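Local coordinates for phycocyanobilin lyase subunit beta (Nostoc sp. PCC 7120, PDB 5N3U), which pairs with the alpha subunit CpcE to form a phycobilin lyase, probably required for attaching the chromophore to the phycocyanin alpha chain CpcA, at residues S53-V57 / T85-I89; S109-A113 / D148-I153. All blocks are in the same frame, centred on the assembly; numbering follows the deposited sequence.

Contact 1 (S53-V57 / T85-I89); sequences STALV and TLAAI
Two neighbouring helices of a HEAT-type solenoid meet here: 53-57 on helix 46-59 and 85-89 on helix 76-89, the second helices of successive helical hairpins. Both segments are regular alpha-helix, with Val-57 N hydrogen-bonded to Ser-53 O and Ile-89 N to Thr-85 O, each at 2.9 Å. Their local axes approach to 9.4 Å and run in nearly the same sense, with a signed crossing angle of -34°. The register pairs CA of Ser-53 with CA of Thr-85 (5.8 Å) and, one turn on, CA of Val-57 with CA of Ile-89 (5.4 Å). Thr-85 points toward the other helix. In its m rotamer, OG1 accepts a hydrogen bond from Ser-53 OG at 2.7 Å, which the t rotamer of Ser-53 brings across; OG1 is also hydrogen-bonded to Tyr-81 O, a turn earlier in its own helix. The methyl of Thr-85 faces aliphatic groups, CG2 lying 3.7 Å from Leu-56 CB and 4.0 Å from Val-57 CG2. Leu-56 (m, t), buried, also packs on Leu-37 and Ile-38 of helix 34-40. Ala-88 presents CB to CG2 of Val-57 (chi1 t) at 3.7 Å, a small apolar contact toward the exposed side. Ile-89 (m, t) leaves its helix sideways, but its end comes nearer the other segment; it packs also on Val-64 and Leu-67 of helix 64-69. Its CG1 is 3.8 Å from Val-57 CA and 4.2 Å from Val-57 CG2. Ile-89 CD1 lies 3.9 Å from Leu-56 O.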
loop_
_atom_site.group_PDB
_atom_site.type_symbol
_atom_site.label_atom_id
_atom_site.label_comp_id
_atom_site.label_asym_id
_atom_site.label_seq_id
_atom_site.Cartn_x
_atom_site.Cartn_y
_atom_site.Cartn_z
ATOM N N SER B 53 -12.177 14.542 -12.251
ATOM C CA SER B 53 -11.169 14.240 -13.260
ATOM C C SER B 53 -11.663 14.744 -14.630
ATOM O O SER B 53 -10.944 15.466 -15.314
ATOM C CB SER B 53 -10.904 12.781 -13.313
ATOM O OG SER B 53 -9.957 12.474 -14.334
ATOM N N THR B 54 -12.887 14.364 -15.016
ATOM C CA THR B 54 -13.477 14.878 -16.272
ATOM C C THR B 54 -13.382 16.396 -16.391
ATOM O O THR B 54 -12.976 16.916 -17.430
ATOM C CB THR B 54 -14.922 14.370 -16.416
ATOM O OG1 THR B 54 -14.839 12.955 -16.438
ATOM C CG2 THR B 54 -15.549 14.820 -17.773
ATOM N N ALA B 55 -13.733 17.103 -15.336
ATOM C CA ALA B 55 -13.572 18.501 -15.256
ATOM C C ALA B 55 -12.134 18.947 -15.507
ATOM O O ALA B 55 -11.879 19.938 -16.233
ATOM C CB ALA B 55 -14.018 19.004 -13.894
ATOM N N LEU B 56 -11.168 18.254 -14.909
ATOM C CA LEU B 56 -9.799 18.665 -15.104
ATOM C C LEU B 56 -9.386 18.467 -16.525
ATOM O O LEU B 56 -8.695 19.318 -17.093
ATOM C CB LEU B 56 -8.841 17.940 -14.122
ATOM C CG LEU B 56 -9.050 18.477 -12.731
ATOM C CD1 LEU B 56 -8.623 17.491 -11.634
ATOM C CD2 LEU B 56 -8.367 19.783 -12.456
ATOM N N VAL B 57 -9.793 17.369 -17.098
ATOM C CA VAL B 57 -9.399 17.048 -18.428
ATOM C C VAL B 57 -9.957 18.109 -19.377
ATOM O O VAL B 57 -9.285 18.503 -20.308
ATOM C CB VAL B 57 -9.902 15.681 -18.825
ATOM C CG1 VAL B 57 -9.710 15.386 -20.287
ATOM C CG2 VAL B 57 -9.170 14.582 -18.093
ATOM N N THR B 85 -5.715 11.412 -15.074
ATOM C CA THR B 85 -6.083 12.687 -15.540
ATOM C C THR B 85 -4.970 13.279 -16.364
ATOM O O THR B 85 -5.203 13.748 -17.500
ATOM C CB THR B 85 -6.391 13.581 -14.381
ATOM O OG1 THR B 85 -7.445 13.004 -13.617
ATOM C CG2 THR B 85 -6.821 14.916 -14.831
ATOM N N LEU B 86 -3.749 13.227 -15.873
ATOM C CA LEU B 86 -2.600 13.602 -16.715
ATOM C C LEU B 86 -2.482 12.825 -17.976
ATOM O O LEU B 86 -2.172 13.405 -19.031
ATOM C CB LEU B 86 -1.282 13.453 -15.913
ATOM C CG LEU B 86 -1.078 14.455 -14.877
ATOM C CD1 LEU B 86 -0.114 13.983 -13.783
ATOM C CD2 LEU B 86 -0.712 15.796 -15.494
ATOM N N ALA B 87 -2.719 11.509 -17.923
ATOM C CA ALA B 87 -2.633 10.680 -19.092
ATOM C C ALA B 87 -3.732 11.126 -20.106
ATOM O O ALA B 87 -3.455 11.242 -21.264
ATOM C CB ALA B 87 -2.850 9.178 -18.759
ATOM N N ALA B 88 -4.934 11.405 -19.637
ATOM C CA ALA B 88 -6.044 11.806 -20.554
ATOM C C ALA B 88 -5.820 13.195 -21.164
ATOM O O ALA B 88 -6.168 13.426 -22.333
ATOM C CB ALA B 88 -7.334 11.837 -19.753
ATOM N N ILE B 89 -5.241 14.120 -20.405
ATOM C CA ILE B 89 -4.875 15.433 -20.933
ATOM C C ILE B 89 -3.774 15.276 -21.969
ATOM O O ILE B 89 -3.780 15.982 -22.974
ATOM C CB ILE B 89 -4.453 16.410 -19.874
ATOM C CG1 ILE B 89 -5.625 16.706 -18.980
ATOM C CG2 ILE B 89 -3.978 17.738 -20.509
ATOM C CD1 ILE B 89 -5.316 17.525 -17.781
#

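Contact 2 (S109-A113 / D148-I153); sequences SVRRA and DAEWSI
Two arginines reach from helical segment 109-113 to the beginning of helix 151-163, where 148-150 is still loop and 151-153 already helical. CA of Arg-112 and CA of Ile-153 are the closest pair, at 5.8 Å. Arg-111 (m, t, p, chi4 -160°), its CA-to-CB bond toward 148-153, directs NH1 at Asp-148 OD1, 2.9 Å away, in a salt bridge with a near-linear hydrogen bond. A water joins the pair a second time, accepting from Arg-111 NH2 (3.2 Å) and donating to Asp-148 OD1 (2.9 Å). Asp-148 (chi1 t) uses OD2 to accept from Glu-150 N at 3.0 Å, an Asx turn. Arg-112 (m, t, m, chi4 -114°) starts sideways, and its NH1 donates to Ser-152 OG at 3.0 Å. Ser-152 takes the p rotamer, so OG in turn donates to Glu-150 OE2 (2.7 Å). Glu-150, the N-cap, also accepts from Ser-152 N through OE2 (3.1 Å). Ile-153 (m, m) places CD1 3.9 Å from both Arg-111 CB and Arg-112 CG, while its CG1 lies over one face of the Arg-111 guanidinium. Arg-112 NH2 is hydrogen-bonded to Ser-238 OG of one CpcE chain, and Arg-111 packs on Asn-13 of another. Such side-by-side packing of second helices from consecutive hairpins is typical of a HEAT-repeat solenoid.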
loop_
_atom_site.group_PDB
_atom_site.type_symbol
_atom_site.label_atom_id
_atom_site.label_comp_id
_atom_site.label_asym_id
_atom_site.label_seq_id
_atom_site.Cartn_x
_atom_site.Cartn_y
_atom_site.Cartn_z
ATOM N N SER B 109 -2.947 0.136 -9.680
ATOM C CA SER B 109 -3.848 1.030 -10.328
ATOM C C SER B 109 -3.059 2.248 -10.827
ATOM O O SER B 109 -3.350 2.792 -11.936
ATOM C CB SER B 109 -4.960 1.540 -9.333
ATOM O OG SER B 109 -4.408 2.021 -8.103
ATOM N N VAL B 110 -2.056 2.679 -10.050
ATOM C CA VAL B 110 -1.254 3.848 -10.459
ATOM C C VAL B 110 -0.386 3.505 -11.642
ATOM O O VAL B 110 -0.304 4.271 -12.604
ATOM C CB VAL B 110 -0.408 4.346 -9.306
ATOM C CG1 VAL B 110 0.643 5.372 -9.793
ATOM C CG2 VAL B 110 -1.273 4.945 -8.262
ATOM N N ARG B 111 0.340 2.406 -11.554
ATOM C CA ARG B 111 1.229 1.976 -12.599
ATOM C C ARG B 111 0.523 1.740 -13.951
ATOM O O ARG B 111 1.090 2.068 -15.009
ATOM C CB ARG B 111 1.961 0.696 -12.150
ATOM C CG ARG B 111 2.768 0.844 -10.856
ATOM C CD ARG B 111 3.545 -0.403 -10.453
ATOM N NE ARG B 111 4.631 -0.548 -11.407
ATOM C CZ ARG B 111 5.292 -1.664 -11.633
ATOM N NH1 ARG B 111 5.045 -2.784 -10.944
ATOM N NH2 ARG B 111 6.221 -1.642 -12.550
ATOM N N ARG B 112 -0.666 1.106 -13.936
ATOM C CA ARG B 112 -1.343 0.792 -15.147
ATOM C C ARG B 112 -1.770 2.051 -15.842
ATOM O O ARG B 112 -1.703 2.125 -17.086
ATOM C CB ARG B 112 -2.556 -0.113 -14.942
ATOM C CG ARG B 112 -2.174 -1.528 -14.425
ATOM C CD ARG B 112 -3.345 -2.465 -14.322
ATOM N NE ARG B 112 -4.359 -1.945 -13.419
ATOM C CZ ARG B 112 -4.705 -2.501 -12.233
ATOM N NH1 ARG B 112 -4.156 -3.630 -11.795
ATOM N NH2 ARG B 112 -5.585 -1.900 -11.498
ATOM N N ALA B 113 -2.250 3.017 -15.071
ATOM C CA ALA B 113 -2.696 4.313 -15.615
ATOM C C ALA B 113 -1.541 5.042 -16.284
ATOM O O ALA B 113 -1.713 5.665 -17.302
ATOM C CB ALA B 113 -3.353 5.204 -14.529
ATOM N N ASP B 148 7.407 -7.022 -15.785
ATOM C CA ASP B 148 6.917 -7.177 -14.449
ATOM C C ASP B 148 6.250 -8.546 -14.304
ATOM O O ASP B 148 5.692 -9.078 -15.259
ATOM C CB ASP B 148 5.870 -6.103 -14.131
ATOM C CG ASP B 148 5.672 -5.899 -12.687
ATOM O OD1 ASP B 148 6.456 -5.115 -12.067
ATOM O OD2 ASP B 148 4.724 -6.481 -12.125
ATOM N N ALA B 149 6.252 -9.050 -13.091
ATOM C CA ALA B 149 5.596 -10.327 -12.789
ATOM C C ALA B 149 4.070 -10.276 -12.774
ATOM O O ALA B 149 3.463 -11.289 -13.017
ATOM C CB ALA B 149 6.099 -10.901 -11.482
ATOM N N GLU B 150 3.438 -9.124 -12.503
ATOM C CA GLU B 150 1.972 -9.018 -12.461
ATOM C C GLU B 150 1.446 -8.863 -13.891
ATOM O O GLU B 150 1.890 -7.961 -14.661
ATOM C CB GLU B 150 1.614 -7.824 -11.564
ATOM C CG GLU B 150 0.230 -7.191 -11.716
ATOM C CD GLU B 150 -0.873 -8.147 -11.455
ATOM O OE1 GLU B 150 -0.668 -9.013 -10.571
ATOM O OE2 GLU B 150 -1.935 -8.019 -12.100
ATOM N N TRP B 151 0.478 -9.712 -14.246
ATOM C CA TRP B 151 -0.056 -9.775 -15.632
ATOM C C TRP B 151 -0.652 -8.446 -16.011
ATOM O O TRP B 151 -0.526 -8.056 -17.176
ATOM C CB TRP B 151 -1.112 -10.911 -15.808
ATOM C CG TRP B 151 -2.351 -10.605 -15.154
ATOM C CD1 TRP B 151 -2.700 -10.864 -13.860
ATOM C CD2 TRP B 151 -3.439 -9.934 -15.737
ATOM N NE1 TRP B 151 -3.908 -10.344 -13.596
ATOM C CE2 TRP B 151 -4.401 -9.779 -14.754
ATOM C CE3 TRP B 151 -3.661 -9.383 -16.998
ATOM C CZ2 TRP B 151 -5.583 -9.130 -14.989
ATOM C CZ3 TRP B 151 -4.841 -8.748 -17.229
ATOM C CH2 TRP B 151 -5.788 -8.627 -16.247
ATOM N N SER B 152 -1.352 -7.775 -15.094
ATOM C CA SER B 152 -2.042 -6.552 -15.462
ATOM C C SER B 152 -1.063 -5.391 -15.801
ATOM O O SER B 152 -1.423 -4.481 -16.592
ATOM C CB SER B 152 -3.046 -6.132 -14.405
ATOM O OG SER B 152 -2.423 -5.642 -13.253
ATOM N N ILE B 153 0.145 -5.404 -15.219
ATOM C CA ILE B 153 1.161 -4.437 -15.559
ATOM C C ILE B 153 1.647 -4.707 -16.942
ATOM O O ILE B 153 1.809 -3.783 -17.760
ATOM C CB ILE B 153 2.388 -4.500 -14.591
ATOM C CG1 ILE B 153 2.024 -4.199 -13.155
ATOM C CG2 ILE B 153 3.452 -3.531 -15.057
ATOM C CD1 ILE B 153 1.124 -3.047 -12.983
HETATM O O HOH W 1 8.463 -3.702 -13.563
#

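Both contacts join second helices of successive hairpins, with centres about 20 Å apart on opposite sides of the chain's centre. The solenoid connects them directly: helix 76-89, which carries half of contact 1, lies beside helix 108-118 of contact 2, and Ala-87 CB comes within 4.0 Å of Ala-113 O. Contact 1 is partly buried, mainly aliphatic with a single hydroxyl pair, and backed by first helices of its own chain; no other subunit touches its segments. The touching residues of contact 2 are all buried and its bonds mostly polar, joining arginines to an acidic loop and a capped helix start, with Ile-153 packed against the arginine side chains, and its surroundings include two CpcE chains.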